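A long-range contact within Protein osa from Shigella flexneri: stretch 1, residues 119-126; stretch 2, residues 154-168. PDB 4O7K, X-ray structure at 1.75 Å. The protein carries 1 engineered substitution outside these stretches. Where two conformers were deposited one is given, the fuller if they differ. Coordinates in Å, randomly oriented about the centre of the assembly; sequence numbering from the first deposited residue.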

# COMPACT_ATOMS: atom_id res chain seq x y z
N PRO A 119 7.52 -2.01 8.91
CA PRO A 119 7.80 -0.70 8.30
C PRO A 119 7.04 -0.50 6.98
O PRO A 119 6.77 -1.47 6.26
CB PRO A 119 9.31 -0.73 8.07
CG PRO A 119 9.81 -1.70 9.10
CD PRO A 119 8.76 -2.77 9.16
N LEU A 120 6.69 0.75 6.69
CA LEU A 120 5.95 1.08 5.48
C LEU A 120 6.76 0.80 4.21
O LEU A 120 7.99 0.84 4.22
CB LEU A 120 5.56 2.55 5.49
CG LEU A 120 4.66 2.99 6.65
CD1 LEU A 120 4.28 4.45 6.46
CD2 LEU A 120 3.44 2.09 6.70
N ALA A 121 6.04 0.53 3.13
CA ALA A 121 6.61 0.50 1.79
C ALA A 121 6.97 1.90 1.32
O ALA A 121 6.30 2.88 1.67
CB ALA A 121 5.62 -0.13 0.83
N ASP A 122 8.02 1.97 0.52
CA ASP A 122 8.43 3.21 -0.15
C ASP A 122 8.09 3.11 -1.64
O ASP A 122 8.65 2.28 -2.35
CB ASP A 122 9.93 3.44 0.04
CG ASP A 122 10.29 3.70 1.48
OD1 ASP A 122 10.23 4.88 1.91
OD2 ASP A 122 10.64 2.74 2.20
N VAL A 123 7.15 3.94 -2.09
CA VAL A 123 6.67 3.84 -3.46
C VAL A 123 6.81 5.17 -4.18
O VAL A 123 7.17 6.19 -3.59
CB VAL A 123 5.19 3.40 -3.53
CG1 VAL A 123 4.99 2.06 -2.79
CG2 VAL A 123 4.30 4.48 -2.95
N SER A 124 6.51 5.16 -5.48
CA SER A 124 6.65 6.34 -6.30
C SER A 124 5.63 6.33 -7.42
O SER A 124 5.34 5.28 -7.99
CB SER A 124 8.07 6.43 -6.87
OG SER A 124 9.03 6.40 -5.83
N PRO A 125 5.09 7.51 -7.75
CA PRO A 125 4.27 7.62 -8.95
C PRO A 125 5.19 7.53 -10.16
O PRO A 125 6.36 7.90 -10.05
CB PRO A 125 3.66 9.02 -8.84
CG PRO A 125 4.64 9.78 -8.02
CD PRO A 125 5.24 8.80 -7.06
N THR A 126 4.69 7.04 -11.29
CA THR A 126 5.50 6.96 -12.50
C THR A 126 4.59 6.92 -13.72
O THR A 126 3.36 6.90 -13.60
CB THR A 126 6.47 5.73 -12.47
OG1 THR A 126 7.47 5.85 -13.49
CG2 THR A 126 5.71 4.41 -12.61
N PHE A 154 -4.18 1.63 3.68
CA PHE A 154 -2.93 1.54 4.41
C PHE A 154 -2.02 2.69 4.00
O PHE A 154 -2.19 3.26 2.92
CB PHE A 154 -2.26 0.16 4.19
CG PHE A 154 -2.14 -0.26 2.74
CD1 PHE A 154 -1.07 0.17 1.97
CD2 PHE A 154 -3.07 -1.12 2.17
CE1 PHE A 154 -0.94 -0.23 0.65
CE2 PHE A 154 -2.94 -1.53 0.85
CZ PHE A 154 -1.88 -1.08 0.09
N PRO A 155 -1.09 3.07 4.88
CA PRO A 155 -0.16 4.14 4.53
C PRO A 155 1.03 3.64 3.71
O PRO A 155 1.41 2.47 3.84
CB PRO A 155 0.32 4.66 5.89
CG PRO A 155 0.06 3.54 6.86
CD PRO A 155 -0.91 2.58 6.25
N VAL A 156 1.57 4.51 2.88
CA VAL A 156 2.80 4.24 2.15
C VAL A 156 3.66 5.50 2.25
O VAL A 156 3.16 6.57 2.61
CB VAL A 156 2.56 3.87 0.67
CG1 VAL A 156 1.81 2.55 0.55
CG2 VAL A 156 1.81 5.00 -0.05
N LEU A 157 4.93 5.36 1.92
CA LEU A 157 5.90 6.45 2.02
C LEU A 157 6.31 6.95 0.64
O LEU A 157 6.53 6.16 -0.27
CB LEU A 157 7.14 6.00 2.78
CG LEU A 157 6.98 5.80 4.29
CD1 LEU A 157 8.22 5.12 4.84
CD2 LEU A 157 6.79 7.17 4.94
N SER A 158 6.42 8.27 0.51
CA SER A 158 6.79 8.92 -0.73
C SER A 158 7.91 9.91 -0.47
O SER A 158 7.97 10.53 0.60
CB SER A 158 5.58 9.62 -1.34
OG SER A 158 5.95 10.47 -2.41
N ARG A 159 8.79 10.07 -1.46
CA ARG A 159 10.06 10.76 -1.32
C ARG A 159 9.94 12.27 -1.12
O ARG A 159 10.82 12.90 -0.54
CB ARG A 159 10.91 10.46 -2.57
CG ARG A 159 12.40 10.24 -2.37
CD ARG A 159 13.07 9.84 -3.70
NE ARG A 159 12.51 8.59 -4.23
CZ ARG A 159 12.25 8.33 -5.51
NH1 ARG A 159 12.49 9.24 -6.46
NH2 ARG A 159 11.74 7.15 -5.86
N ASP A 160 8.86 12.85 -1.63
CA ASP A 160 8.72 14.31 -1.64
C ASP A 160 7.26 14.75 -1.80
O ASP A 160 6.39 13.95 -2.14
CB ASP A 160 9.58 14.92 -2.76
CG ASP A 160 9.24 14.33 -4.12
OD1 ASP A 160 8.23 14.74 -4.72
OD2 ASP A 160 9.99 13.46 -4.58
N GLU A 161 7.01 16.04 -1.57
CA GLU A 161 5.64 16.52 -1.50
C GLU A 161 4.88 16.33 -2.81
O GLU A 161 3.75 15.82 -2.80
CB GLU A 161 5.60 17.99 -1.10
CG GLU A 161 4.19 18.48 -0.81
CD GLU A 161 4.15 19.86 -0.19
OE1 GLU A 161 5.13 20.61 -0.35
OE2 GLU A 161 3.13 20.19 0.45
N ALA A 162 5.49 16.70 -3.94
CA ALA A 162 4.81 16.62 -5.22
C ALA A 162 4.48 15.18 -5.57
O ALA A 162 3.39 14.89 -6.05
CB ALA A 162 5.64 17.24 -6.31
N SER A 163 5.43 14.28 -5.35
CA SER A 163 5.22 12.86 -5.58
C SER A 163 4.08 12.36 -4.70
O SER A 163 3.24 11.58 -5.15
CB SER A 163 6.50 12.06 -5.29
OG SER A 163 7.56 12.44 -6.18
N ALA A 164 4.05 12.82 -3.45
CA ALA A 164 3.03 12.41 -2.50
C ALA A 164 1.66 12.93 -2.94
O ALA A 164 0.67 12.21 -2.87
CB ALA A 164 3.37 12.90 -1.10
N VAL A 165 1.62 14.16 -3.42
CA VAL A 165 0.34 14.73 -3.84
C VAL A 165 -0.18 14.00 -5.08
O VAL A 165 -1.39 13.74 -5.18
CB VAL A 165 0.46 16.25 -4.09
CG1 VAL A 165 -0.78 16.78 -4.81
CG2 VAL A 165 0.65 16.99 -2.77
N MET A 166 0.72 13.64 -5.99
CA MET A 166 0.38 12.85 -7.17
C MET A 166 -0.18 11.47 -6.81
O MET A 166 -1.18 11.03 -7.37
CB MET A 166 1.61 12.69 -8.08
CG MET A 166 1.27 12.48 -9.52
SD MET A 166 2.80 12.37 -10.49
CE MET A 166 3.66 13.85 -9.96
N LEU A 167 0.48 10.78 -5.88
CA LEU A 167 -0.05 9.52 -5.37
C LEU A 167 -1.45 9.71 -4.76
O LEU A 167 -2.40 8.99 -5.10
CB LEU A 167 0.90 8.93 -4.32
CG LEU A 167 2.18 8.32 -4.88
CD1 LEU A 167 3.22 8.13 -3.78
CD2 LEU A 167 1.90 7.01 -5.59
N ALA A 168 -1.59 10.69 -3.87
CA ALA A 168 -2.88 10.96 -3.25
C ALA A 168 -3.95 11.23 -4.30
O ALA A 168 -5.06 10.70 -4.21
CB ALA A 168 -2.76 12.14 -2.28
O HOH W 1 3.25 0.31 3.41
O HOH W 2 7.95 8.83 -3.92

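The two strands cross steeply and yet share a beta bridge: the N-to-C directions of 122-126 and 154-158 differ by 71°, their axes approach to 4.9 Å, and pairing is confined to a single bridge, Asp122 with Leu157. Two backbone hydrogen bonds define it. Leu157 N donates to Ala121 O at 2.8 Å with an N-H...O angle of 155°, and Val123 N donates to Leu157 O at 2.9 Å and 164°. Leu157 therefore uses both its amide and its carbonyl, gripping the residues that flank Asp122. The CA of Asp122 adds a C-H...O contact to Leu157 O at 3.5 Å.

Water extends the pairing at both ends of this bridge. Water 1 accepts from Ala121 N (2.8 Å) and donates to Pro155 O (2.9 Å); water 2 donates to Val123 O (2.8 Å) and accepts from Arg159 N (2.9 Å). Each links backbone groups that do not bond directly.

Apolar side chains fill the space around the crossing. Leu120 points toward the second stretch, placing CD2 3.7 Å from Pro155 CG and CD1 3.7 Å from Leu157 CG. Val123 CG2 lies 3.9 Å from both Val156 CG2 and Leu167 CD1, so one methyl touches strand and helix alike.

Helix 161-168 runs at 77° to strand 122-126, with axes 7.7 Å apart at closest approach. Pro125 meets it through its ring: CD is 3.8 Å from Leu167 CG, and CB is 3.8 Å from Met166 SD. The helix start is capped by Asp160, whose OD1 accepts from Ser163 N (2.9 Å) and Ser163 OG (2.8 Å). Near the surface, Ser124 OG and Arg159 NH2 approach to 2.8 Å, but the angle is too poor for a hydrogen bond. In all, the contact buries 660 Å², summed over both sides.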